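Local coordinates for protein epidermin decarboxylase (Staphylococcus epidermidis, PDB 1G63) that catalyses the FMN-dependent oxidative decarboxylation of the C-terminal cysteine residue of the precursor of the lantibiotic epidermin, working as a homododecamer, at residues I34-P38 with N97-V102; A9-V15 with V79-S83; L110-P114 with V138-P143. One frame throughout, in Å; residues are numbered along the deposited sequence.

Contact 1: I34-P38 with N97-V102; sequences ILFSP and NLLTTV. With FMN (flavin mononucleotide), chain N; FMN (flavin mononucleotide), chain M.
Strand 34-36, the end of the strand next to the edge strand 56-57 in the parallel sheet, runs on through Ser37 into a turn at Pro38; helix 98-102 packs across its end, the short axes 8.4 Å apart at closest approach and their N-to-C directions 121° apart. Asn97 precedes the helix as its N-cap: with chi1 in p, its OD1 accepts from Thr100 N at 2.7 Å, although the modelled place of OD1 is somewhat unsure, and its ND2 lies 3.7 Å from Pro38 CD. The first helical residue, Leu98, sets CG 3.9 Å from Leu35 CD1. Leu99 and Leu35 make up most of the packing. Leu99 CA lies 5.9 Å from Ser37 CA, Leu99 CB meets Leu35 CD2 at 3.5 Å, and the t side chain brings Leu99 CD1 to 3.8 Å from Ser37 N. Leu35, itself t,t, thus fills the gap between strand and helix. A water bridges the two backbones, donating to Phe36 O (3.0 Å) and accepting from Leu99 N (2.9 Å). This is alpha/beta layering of a Rossmann-like flavoprotein, in which the loop just after the strand supplies a phosphate ligand: Ser37 OG, chi1 p, donates to O2P of one FMN (chain N) at 2.9 Å. Thr100 OG1 turns back to Ile94 O. Thr101 faces a different FMN (chain M), whose O3' donates to Thr101 OG1 at 3.0 Å, while that same OG1 donates to Asn97 O at 3.0 Å; the latter flavin's phosphate is held by a neighbouring subunit. Val102 ends the segment with CG2 3.8 Å from Leu35 CD1, and its side chain also touches the active-site His67.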
loop_
_atom_site.group_PDB
_atom_site.type_symbol
_atom_site.label_atom_id
_atom_site.label_comp_id
_atom_site.label_asym_id
_atom_site.label_seq_id
_atom_site.Cartn_x
_atom_site.Cartn_y
_atom_site.Cartn_z
ATOM N N ILE B 34 13.957 6.548 -27.789
ATOM C CA ILE B 34 14.300 5.288 -27.160
ATOM C C ILE B 34 13.125 4.550 -26.508
ATOM O O ILE B 34 12.150 5.156 -26.060
ATOM C CB ILE B 34 15.441 5.528 -26.147
ATOM C CG1 ILE B 34 16.040 4.196 -25.702
ATOM C CG2 ILE B 34 14.931 6.363 -24.995
ATOM C CD1 ILE B 34 17.448 4.319 -25.162
ATOM N N LEU B 35 13.233 3.228 -26.481
ATOM C CA LEU B 35 12.209 2.351 -25.923
ATOM C C LEU B 35 12.954 1.222 -25.193
ATOM O O LEU B 35 13.847 0.605 -25.761
ATOM C CB LEU B 35 11.361 1.785 -27.073
ATOM C CG LEU B 35 10.033 1.075 -26.800
ATOM C CD1 LEU B 35 9.443 0.587 -28.121
ATOM C CD2 LEU B 35 10.250 -0.092 -25.863
ATOM N N PHE B 36 12.598 0.958 -23.940
ATOM C CA PHE B 36 13.275 -0.084 -23.160
ATOM C C PHE B 36 12.444 -1.337 -22.914
ATOM O O PHE B 36 11.215 -1.315 -22.961
ATOM C CB PHE B 36 13.708 0.455 -21.789
ATOM C CG PHE B 36 14.769 1.526 -21.848
ATOM C CD1 PHE B 36 14.419 2.862 -22.004
ATOM C CD2 PHE B 36 16.121 1.194 -21.735
ATOM C CE1 PHE B 36 15.402 3.866 -22.043
ATOM C CE2 PHE B 36 17.107 2.184 -21.771
ATOM C CZ PHE B 36 16.749 3.523 -21.924
ATOM N N SER B 37 13.135 -2.439 -22.649
ATOM C CA SER B 37 12.463 -3.686 -22.331
ATOM C C SER B 37 12.201 -3.607 -20.821
ATOM O O SER B 37 12.954 -2.977 -20.083
ATOM C CB SER B 37 13.367 -4.879 -22.641
ATOM O OG SER B 37 14.421 -4.998 -21.702
ATOM N N PRO B 38 11.118 -4.227 -20.343
ATOM C CA PRO B 38 10.811 -4.193 -18.906
ATOM C C PRO B 38 12.007 -4.516 -18.009
ATOM O O PRO B 38 12.259 -3.824 -17.021
ATOM C CB PRO B 38 9.697 -5.228 -18.770
ATOM C CG PRO B 38 8.968 -5.072 -20.073
ATOM C CD PRO B 38 10.089 -4.978 -21.087
ATOM N N ASN B 97 5.941 -7.731 -25.182
ATOM C CA ASN B 97 6.151 -6.427 -24.558
ATOM C C ASN B 97 6.212 -5.405 -25.704
ATOM O O ASN B 97 6.309 -5.794 -26.864
ATOM C CB ASN B 97 7.423 -6.392 -23.679
ATOM C CG ASN B 97 8.684 -6.772 -24.429
ATOM O OD1 ASN B 97 8.875 -6.388 -25.586
ATOM N ND2 ASN B 97 9.567 -7.518 -23.763
ATOM N N LEU B 98 6.140 -4.115 -25.394
ATOM C CA LEU B 98 6.147 -3.092 -26.438
ATOM C C LEU B 98 7.352 -3.138 -27.368
ATOM O O LEU B 98 7.191 -3.116 -28.592
ATOM C CB LEU B 98 6.022 -1.686 -25.828
ATOM C CG LEU B 98 5.953 -0.524 -26.839
ATOM C CD1 LEU B 98 4.773 -0.707 -27.780
ATOM C CD2 LEU B 98 5.833 0.809 -26.105
ATOM N N LEU B 99 8.552 -3.202 -26.798
ATOM C CA LEU B 99 9.777 -3.232 -27.596
ATOM C C LEU B 99 9.737 -4.351 -28.628
ATOM O O LEU B 99 9.956 -4.157 -29.822
ATOM C CB LEU B 99 10.994 -3.430 -26.690
ATOM C CG LEU B 99 12.374 -3.517 -27.358
ATOM C CD1 LEU B 99 13.452 -3.087 -26.365
ATOM C CD2 LEU B 99 12.643 -4.940 -27.859
ATOM N N THR B 100 9.439 -5.531 -28.136
ATOM C CA THR B 100 9.393 -6.709 -28.952
ATOM C C THR B 100 8.229 -6.662 -29.976
ATOM O O THR B 100 8.326 -7.215 -31.076
ATOM C CB THR B 100 9.363 -7.912 -27.990
ATOM O OG1 THR B 100 10.075 -8.999 -28.564
ATOM C CG2 THR B 100 7.972 -8.309 -27.661
ATOM N N THR B 101 7.142 -5.970 -29.633
ATOM C CA THR B 101 6.014 -5.827 -30.563
ATOM C C THR B 101 6.405 -4.839 -31.673
ATOM O O THR B 101 5.992 -4.976 -32.828
ATOM C CB THR B 101 4.743 -5.295 -29.851
ATOM O OG1 THR B 101 4.253 -6.287 -28.948
ATOM C CG2 THR B 101 3.656 -4.960 -30.860
ATOM N N VAL B 102 7.192 -3.833 -31.307
ATOM C CA VAL B 102 7.668 -2.847 -32.268
ATOM C C VAL B 102 8.623 -3.521 -33.256
ATOM O O VAL B 102 8.593 -3.232 -34.456
ATOM C CB VAL B 102 8.391 -1.671 -31.547
ATOM C CG1 VAL B 102 9.309 -0.914 -32.515
ATOM C CG2 VAL B 102 7.348 -0.723 -30.961
HETATM N N1 FMN N . 21.740 -10.932 -21.275
HETATM C C2 FMN N . 22.318 -10.670 -22.490
HETATM O O2 FMN N . 21.905 -11.096 -23.530
HETATM N N3 FMN N . 23.489 -9.842 -22.534
HETATM C C4 FMN N . 24.092 -9.285 -21.458
HETATM O O4 FMN N . 25.122 -8.607 -21.599
HETATM C C4A FMN N . 23.492 -9.589 -20.153
HETATM N N5 FMN N . 23.978 -9.055 -19.040
HETATM C C5A FMN N . 23.300 -9.211 -17.864
HETATM C C6 FMN N . 23.771 -8.538 -16.654
HETATM C C7 FMN N . 23.225 -8.756 -15.422
HETATM C C7M FMN N . 23.743 -8.019 -14.177
HETATM C C8 FMN N . 21.959 -9.511 -15.326
HETATM C C8M FMN N . 21.235 -9.669 -14.011
HETATM C C9 FMN N . 21.514 -10.181 -16.461
HETATM C C9A FMN N . 22.128 -10.065 -17.724
HETATM N N10 FMN N . 21.696 -10.714 -18.922
HETATM C C10 FMN N . 22.265 -10.432 -20.157
HETATM C "C1'" FMN N . 20.505 -11.575 -18.886
HETATM C "C2'" FMN N . 19.262 -10.752 -19.307
HETATM O "O2'" FMN N . 19.016 -9.594 -18.508
HETATM C "C3'" FMN N . 18.016 -11.635 -19.274
HETATM O "O3'" FMN N . 18.166 -12.721 -20.246
HETATM C "C4'" FMN N . 16.696 -10.925 -19.540
HETATM O "O4'" FMN N . 15.571 -11.806 -19.295
HETATM C "C5'" FMN N . 16.573 -10.321 -20.930
HETATM O "O5'" FMN N . 15.348 -9.566 -21.047
HETATM P P FMN N . 15.061 -8.550 -22.231
HETATM O O1P FMN N . 15.206 -9.313 -23.510
HETATM O O2P FMN N . 16.002 -7.414 -22.095
HETATM O O3P FMN N . 13.581 -8.086 -21.984
HETATM N N1 FMN M . -1.611 -7.018 -31.459
HETATM C C2 FMN M . -2.244 -7.818 -32.378
HETATM O O2 FMN M . -1.843 -8.888 -32.735
HETATM N N3 FMN M . -3.457 -7.355 -32.959
HETATM C C4 FMN M . -4.057 -6.175 -32.691
HETATM O O4 FMN M . -5.096 -5.863 -33.283
HETATM C C4A FMN M . -3.369 -5.299 -31.731
HETATM N N5 FMN M . -3.896 -4.139 -31.365
HETATM C C5A FMN M . -3.322 -3.435 -30.353
HETATM C C6 FMN M . -3.954 -2.208 -29.872
HETATM C C7 FMN M . -3.367 -1.374 -28.953
HETATM C C7M FMN M . -4.075 -0.098 -28.461
HETATM C C8 FMN M . -2.163 -1.840 -28.235
HETATM C C8M FMN M . -1.556 -1.033 -27.118
HETATM C C9 FMN M . -1.533 -2.992 -28.704
HETATM C C9A FMN M . -2.060 -3.806 -29.730
HETATM N N10 FMN M . -1.468 -5.005 -30.219
HETATM C C10 FMN M . -2.120 -5.826 -31.129
HETATM C "C1'" FMN M . -0.202 -5.488 -29.629
HETATM C "C2'" FMN M . -0.510 -6.513 -28.512
HETATM O "O2'" FMN M . -1.343 -6.010 -27.459
HETATM C "C3'" FMN M . 0.790 -7.015 -27.890
HETATM O "O3'" FMN M . 1.582 -7.684 -28.909
HETATM C "C4'" FMN M . 0.642 -7.955 -26.703
HETATM O "O4'" FMN M . 1.926 -8.205 -26.088
HETATM C "C5'" FMN M . -0.032 -9.279 -27.024
HETATM O "O5'" FMN M . -0.239 -10.045 -25.824
HETATM P P FMN M . -1.201 -11.289 -25.731
HETATM O O1P FMN M . -0.750 -12.249 -26.760
HETATM O O2P FMN M . -2.614 -10.834 -25.920
HETATM O O3P FMN M . -0.995 -11.835 -24.269
HETATM O O HOH W 1 9.182 -3.222 -23.964
#

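Contact 2: A9-V15 with V79-S83; sequences ATASINV and VLPAS. With FMN (flavin mononucleotide), chain N.
Thr10 OG1, chi1 p, donates to Pro81 O at 2.7 Å and accepts a weak bond from Ser83 N at 2.9 Å; Thr10 N adds another weak bond to Pro81 O at 3.3 Å. Next comes the phosphate of FMN: Ala11 N donates to O2P at 2.6 Å and Ser83 OG, chi1 p, to O1P at 2.9 Å, while FMN O2' donates to Ala11 O at 2.8 Å. Ala11 centres an inverse gamma turn, closed by Ser12 N to Thr10 O at 2.6 Å. Ser12 OG accepts from Asn14 N (3.3 Å) in an ST turn and is also bonded to Asn115. The CA pairs are Ala9-Leu80 (5.1 Å), Thr10-Ala82 (5.8 Å) and Ser12-Ser83 (5.8 Å). A cis peptide before Pro81 lies where the chain turns a corner, and its ring is covered by Ser12 (CB to CB 3.5 Å) and Val15 (N to Pro81 CG 3.8 Å). Two adjacent parallel strands ending in loops that grip the phosphate form part of the FMN site of this Rossmann-like fold.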
loop_
_atom_site.group_PDB
_atom_site.type_symbol
_atom_site.label_atom_id
_atom_site.label_comp_id
_atom_site.label_asym_id
_atom_site.label_seq_id
_atom_site.Cartn_x
_atom_site.Cartn_y
_atom_site.Cartn_z
ATOM N N ALA B 9 16.387 -0.683 -26.438
ATOM C CA ALA B 9 17.382 -1.186 -25.492
ATOM C C ALA B 9 16.856 -2.335 -24.634
ATOM O O ALA B 9 15.745 -2.284 -24.107
ATOM C CB ALA B 9 17.871 -0.049 -24.602
ATOM N N THR B 10 17.678 -3.367 -24.489
ATOM C CA THR B 10 17.313 -4.541 -23.710
ATOM C C THR B 10 18.216 -4.720 -22.493
ATOM O O THR B 10 19.240 -4.030 -22.347
ATOM C CB THR B 10 17.349 -5.817 -24.587
ATOM O OG1 THR B 10 18.695 -6.099 -24.996
ATOM C CG2 THR B 10 16.475 -5.626 -25.820
ATOM N N ALA B 11 17.830 -5.660 -21.631
ATOM C CA ALA B 11 18.538 -5.935 -20.387
ATOM C C ALA B 11 19.945 -6.513 -20.500
ATOM O O ALA B 11 20.242 -7.591 -19.983
ATOM C CB ALA B 11 17.681 -6.820 -19.491
ATOM N N SER B 12 20.808 -5.780 -21.185
ATOM C CA SER B 12 22.207 -6.148 -21.320
ATOM C C SER B 12 22.937 -5.216 -20.361
ATOM O O SER B 12 22.544 -4.065 -20.196
ATOM C CB SER B 12 22.707 -5.893 -22.738
ATOM O OG SER B 12 24.121 -5.746 -22.750
ATOM N N ILE B 13 23.992 -5.708 -19.726
ATOM C CA ILE B 13 24.750 -4.896 -18.788
ATOM C C ILE B 13 25.160 -3.556 -19.400
ATOM O O ILE B 13 25.210 -2.542 -18.706
ATOM C CB ILE B 13 26.022 -5.649 -18.302
ATOM C CG1 ILE B 13 26.787 -4.798 -17.288
ATOM C CG2 ILE B 13 26.914 -5.994 -19.490
ATOM C CD1 ILE B 13 25.980 -4.417 -16.068
ATOM N N ASN B 14 25.437 -3.545 -20.703
ATOM C CA ASN B 14 25.859 -2.309 -21.355
ATOM C C ASN B 14 24.773 -1.281 -21.591
ATOM O O ASN B 14 25.045 -0.215 -22.142
ATOM C CB ASN B 14 26.566 -2.612 -22.672
ATOM C CG ASN B 14 27.910 -3.252 -22.460
ATOM O OD1 ASN B 14 28.086 -4.446 -22.693
ATOM N ND2 ASN B 14 28.868 -2.464 -21.993
ATOM N N VAL B 15 23.548 -1.584 -21.183
ATOM C CA VAL B 15 22.467 -0.627 -21.353
ATOM C C VAL B 15 22.751 0.575 -20.444
ATOM O O VAL B 15 22.194 1.656 -20.635
ATOM C CB VAL B 15 21.099 -1.246 -20.995
ATOM C CG1 VAL B 15 21.035 -1.547 -19.512
ATOM C CG2 VAL B 15 19.980 -0.311 -21.418
ATOM N N VAL B 79 18.228 -2.326 -32.192
ATOM C CA VAL B 79 18.040 -2.987 -30.922
ATOM C C VAL B 79 19.479 -2.985 -30.403
ATOM O O VAL B 79 20.325 -3.782 -30.817
ATOM C CB VAL B 79 17.453 -4.403 -31.089
ATOM C CG1 VAL B 79 18.256 -5.175 -32.075
ATOM C CG2 VAL B 79 17.415 -5.113 -29.738
ATOM N N LEU B 80 19.743 -2.035 -29.512
ATOM C CA LEU B 80 21.070 -1.811 -28.969
ATOM C C LEU B 80 21.012 -1.403 -27.494
ATOM O O LEU B 80 20.426 -0.381 -27.160
ATOM C CB LEU B 80 21.736 -0.697 -29.792
ATOM C CG LEU B 80 23.064 -0.065 -29.388
ATOM C CD1 LEU B 80 24.201 -1.043 -29.593
ATOM C CD2 LEU B 80 23.284 1.182 -30.227
ATOM N N PRO B 81 21.573 -2.226 -26.589
ATOM C CA PRO B 81 22.241 -3.503 -26.875
ATOM C C PRO B 81 21.143 -4.533 -27.095
ATOM O O PRO B 81 20.023 -4.356 -26.609
ATOM C CB PRO B 81 23.016 -3.809 -25.591
ATOM C CG PRO B 81 22.941 -2.541 -24.781
ATOM C CD PRO B 81 21.638 -1.924 -25.154
ATOM N N ALA B 82 21.461 -5.598 -27.820
ATOM C CA ALA B 82 20.488 -6.647 -28.083
ATOM C C ALA B 82 20.846 -7.898 -27.286
ATOM O O ALA B 82 21.914 -8.485 -27.473
ATOM C CB ALA B 82 20.451 -6.959 -29.562
ATOM N N SER B 83 19.944 -8.296 -26.396
ATOM C CA SER B 83 20.141 -9.480 -25.558
ATOM C C SER B 83 19.816 -10.754 -26.329
ATOM O O SER B 83 19.086 -10.722 -27.322
ATOM C CB SER B 83 19.234 -9.404 -24.329
ATOM O OG SER B 83 17.865 -9.378 -24.722
HETATM N N1 FMN N . 21.740 -10.932 -21.275
HETATM C C2 FMN N . 22.318 -10.670 -22.490
HETATM O O2 FMN N . 21.905 -11.096 -23.530
HETATM N N3 FMN N . 23.489 -9.842 -22.534
HETATM C C4 FMN N . 24.092 -9.285 -21.458
HETATM O O4 FMN N . 25.122 -8.607 -21.599
HETATM C C4A FMN N . 23.492 -9.589 -20.153
HETATM N N5 FMN N . 23.978 -9.055 -19.040
HETATM C C5A FMN N . 23.300 -9.211 -17.864
HETATM C C6 FMN N . 23.771 -8.538 -16.654
HETATM C C7 FMN N . 23.225 -8.756 -15.422
HETATM C C7M FMN N . 23.743 -8.019 -14.177
HETATM C C8 FMN N . 21.959 -9.511 -15.326
HETATM C C8M FMN N . 21.235 -9.669 -14.011
HETATM C C9 FMN N . 21.514 -10.181 -16.461
HETATM C C9A FMN N . 22.128 -10.065 -17.724
HETATM N N10 FMN N . 21.696 -10.714 -18.922
HETATM C C10 FMN N . 22.265 -10.432 -20.157
HETATM C "C1'" FMN N . 20.505 -11.575 -18.886
HETATM C "C2'" FMN N . 19.262 -10.752 -19.307
HETATM O "O2'" FMN N . 19.016 -9.594 -18.508
HETATM C "C3'" FMN N . 18.016 -11.635 -19.274
HETATM O "O3'" FMN N . 18.166 -12.721 -20.246
HETATM C "C4'" FMN N . 16.696 -10.925 -19.540
HETATM O "O4'" FMN N . 15.571 -11.806 -19.295
HETATM C "C5'" FMN N . 16.573 -10.321 -20.930
HETATM O "O5'" FMN N . 15.348 -9.566 -21.047
HETATM P P FMN N . 15.061 -8.550 -22.231
HETATM O O1P FMN N . 15.206 -9.313 -23.510
HETATM O O2P FMN N . 16.002 -7.414 -22.095
HETATM O O3P FMN N . 13.581 -8.086 -21.984
#

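Contact 3: L110-P114 with V138-P143; sequences LFIFP and VKVYSP
Two neighbouring parallel strands pair here at one side of the central sheet, 110-114 against 139-140, the outermost strand within this chain. End-to-end directions of the two segments differ by 24°. Phe111 faces Lys139 (CA-CA 4.8 Å) and Ile112 faces Val140 (4.7 Å). Ile112 supplies the two firm backbone bonds, its N donating to Lys139 O at 2.7 Å with an almost straight geometry and its O accepting from Tyr141 N at 2.9 Å; Lys139 N to Leu110 O, at 3.4 Å, is weak. On one face Phe111 CD2 lies 3.8 Å from Lys139 CB, and the Phe113 and Tyr141 rings, chi1 m and t respectively, meet obliquely with centroids 5.3 Å apart and planes at 40°. The other face is aliphatic: Ile112 CD1 (m,t) sits 3.8 Å from Val138 CG1 and 4.3 Å from Val140 CG2. Past the bridges the prolines take over, Pro114 CG packing on Val140 CG1 at 4.0 Å and Pro114 CB on Pro143 CG at 3.7 Å. Helix 165-172 covers the face of Phe111, Phe113 and Lys139, with Phe171 edge-to-face on Tyr141; helices 84-91 and 124-134 cover that of Ile112 and Val140, and strand 76-82 flanks 110-114 on its far side.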
loop_
_atom_site.group_PDB
_atom_site.type_symbol
_atom_site.label_atom_id
_atom_site.label_comp_id
_atom_site.label_asym_id
_atom_site.label_seq_id
_atom_site.Cartn_x
_atom_site.Cartn_y
_atom_site.Cartn_z
ATOM N N LEU B 110 14.763 -3.002 -39.180
ATOM C CA LEU B 110 15.489 -3.481 -38.015
ATOM C C LEU B 110 16.988 -3.766 -38.138
ATOM O O LEU B 110 17.440 -4.419 -39.075
ATOM C CB LEU B 110 14.777 -4.732 -37.493
ATOM C CG LEU B 110 14.896 -5.117 -36.024
ATOM C CD1 LEU B 110 14.415 -3.970 -35.149
ATOM C CD2 LEU B 110 14.072 -6.367 -35.785
ATOM N N PHE B 111 17.746 -3.272 -37.165
ATOM C CA PHE B 111 19.192 -3.488 -37.095
ATOM C C PHE B 111 19.539 -3.992 -35.685
ATOM O O PHE B 111 19.353 -3.287 -34.692
ATOM C CB PHE B 111 19.957 -2.190 -37.372
ATOM C CG PHE B 111 19.706 -1.612 -38.743
ATOM C CD1 PHE B 111 18.541 -0.891 -39.008
ATOM C CD2 PHE B 111 20.630 -1.799 -39.769
ATOM C CE1 PHE B 111 18.298 -0.363 -40.268
ATOM C CE2 PHE B 111 20.398 -1.275 -41.041
ATOM C CZ PHE B 111 19.227 -0.554 -41.290
ATOM N N ILE B 112 20.051 -5.213 -35.606
ATOM C CA ILE B 112 20.386 -5.818 -34.326
ATOM C C ILE B 112 21.871 -5.834 -33.955
ATOM O O ILE B 112 22.706 -6.292 -34.731
ATOM C CB ILE B 112 19.850 -7.264 -34.280
ATOM C CG1 ILE B 112 18.332 -7.251 -34.479
ATOM C CG2 ILE B 112 20.244 -7.930 -32.967
ATOM C CD1 ILE B 112 17.712 -8.624 -34.539
ATOM N N PHE B 113 22.190 -5.336 -32.761
ATOM C CA PHE B 113 23.573 -5.323 -32.271
ATOM C C PHE B 113 23.694 -6.215 -31.032
ATOM O O PHE B 113 23.537 -5.762 -29.902
ATOM C CB PHE B 113 24.024 -3.903 -31.926
ATOM C CG PHE B 113 24.074 -2.985 -33.102
ATOM C CD1 PHE B 113 22.937 -2.287 -33.510
ATOM C CD2 PHE B 113 25.253 -2.831 -33.826
ATOM C CE1 PHE B 113 22.978 -1.448 -34.623
ATOM C CE2 PHE B 113 25.303 -1.997 -34.937
ATOM C CZ PHE B 113 24.165 -1.303 -35.337
ATOM N N PRO B 114 23.980 -7.502 -31.237
ATOM C CA PRO B 114 24.112 -8.454 -30.132
ATOM C C PRO B 114 25.154 -8.074 -29.089
ATOM O O PRO B 114 26.227 -7.567 -29.424
ATOM C CB PRO B 114 24.488 -9.757 -30.839
ATOM C CG PRO B 114 23.870 -9.612 -32.193
ATOM C CD PRO B 114 24.171 -8.173 -32.534
ATOM N N VAL B 138 16.697 -9.263 -41.898
ATOM C CA VAL B 138 16.884 -8.535 -40.660
ATOM C C VAL B 138 18.392 -8.395 -40.514
ATOM O O VAL B 138 19.116 -9.385 -40.488
ATOM C CB VAL B 138 16.287 -9.296 -39.461
ATOM C CG1 VAL B 138 16.629 -8.582 -38.164
ATOM C CG2 VAL B 138 14.785 -9.390 -39.621
ATOM N N LYS B 139 18.868 -7.157 -40.457
ATOM C CA LYS B 139 20.299 -6.916 -40.325
ATOM C C LYS B 139 20.806 -7.229 -38.917
ATOM O O LYS B 139 20.377 -6.624 -37.930
ATOM C CB LYS B 139 20.639 -5.469 -40.692
ATOM C CG LYS B 139 20.469 -5.133 -42.169
ATOM C CD LYS B 139 18.997 -5.043 -42.562
ATOM C CE LYS B 139 18.822 -4.679 -44.040
ATOM N NZ LYS B 139 19.377 -5.722 -44.960
ATOM N N VAL B 140 21.711 -8.192 -38.836
ATOM C CA VAL B 140 22.295 -8.590 -37.566
ATOM C C VAL B 140 23.803 -8.385 -37.655
ATOM O O VAL B 140 24.489 -9.073 -38.400
ATOM C CB VAL B 140 22.011 -10.074 -37.252
ATOM C CG1 VAL B 140 22.579 -10.426 -35.888
ATOM C CG2 VAL B 140 20.526 -10.348 -37.304
ATOM N N TYR B 141 24.311 -7.439 -36.886
ATOM C CA TYR B 141 25.730 -7.117 -36.884
ATOM C C TYR B 141 26.599 -8.194 -36.209
ATOM O O TYR B 141 26.182 -8.833 -35.246
ATOM C CB TYR B 141 25.877 -5.752 -36.204
ATOM C CG TYR B 141 27.270 -5.250 -35.976
ATOM C CD1 TYR B 141 27.985 -5.613 -34.834
ATOM C CD2 TYR B 141 27.860 -4.356 -36.871
ATOM C CE1 TYR B 141 29.254 -5.088 -34.583
ATOM C CE2 TYR B 141 29.121 -3.832 -36.634
ATOM C CZ TYR B 141 29.816 -4.199 -35.490
ATOM O OH TYR B 141 31.073 -3.684 -35.258
ATOM N N SER B 142 27.797 -8.426 -36.731
ATOM C CA SER B 142 28.685 -9.414 -36.118
ATOM C C SER B 142 29.368 -8.740 -34.940
ATOM O O SER B 142 30.146 -7.803 -35.122
ATOM C CB SER B 142 29.743 -9.899 -37.110
ATOM O OG SER B 142 29.160 -10.685 -38.129
ATOM N N PRO B 143 29.081 -9.205 -33.715
ATOM C CA PRO B 143 29.641 -8.676 -32.465
ATOM C C PRO B 143 31.150 -8.477 -32.506
ATOM O O PRO B 143 31.880 -9.328 -33.011
ATOM C CB PRO B 143 29.251 -9.736 -31.435
ATOM C CG PRO B 143 27.974 -10.267 -31.970
ATOM C CD PRO B 143 28.248 -10.389 -33.449
#

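Overall arrangement
All three contacts are largely buried and reach the same parallel sheet, but only contacts 1 and 2 touch FMN. They meet directly through strands 32-36 and 5-9, where Ser37 N lies 3.0 Å from Ala9 O, and both supply phosphate ligands to one flavin; contact 1 additionally reaches a second flavin through its helix. Contact 2, nearest the chain centre, is joined by the Thr10 side chain and loop backbone, whereas contact 1 is joined by leucine packing and a water. Contact 3 carries regular backbone strand pairing out to the last strand, with exposed Lys139 at its margin. Its link to contact 2 is strand 76-82, with Val79 N 2.9 Å from Phe111 O, while contacts 1 and 3 lie about 17 Å apart, centre to centre.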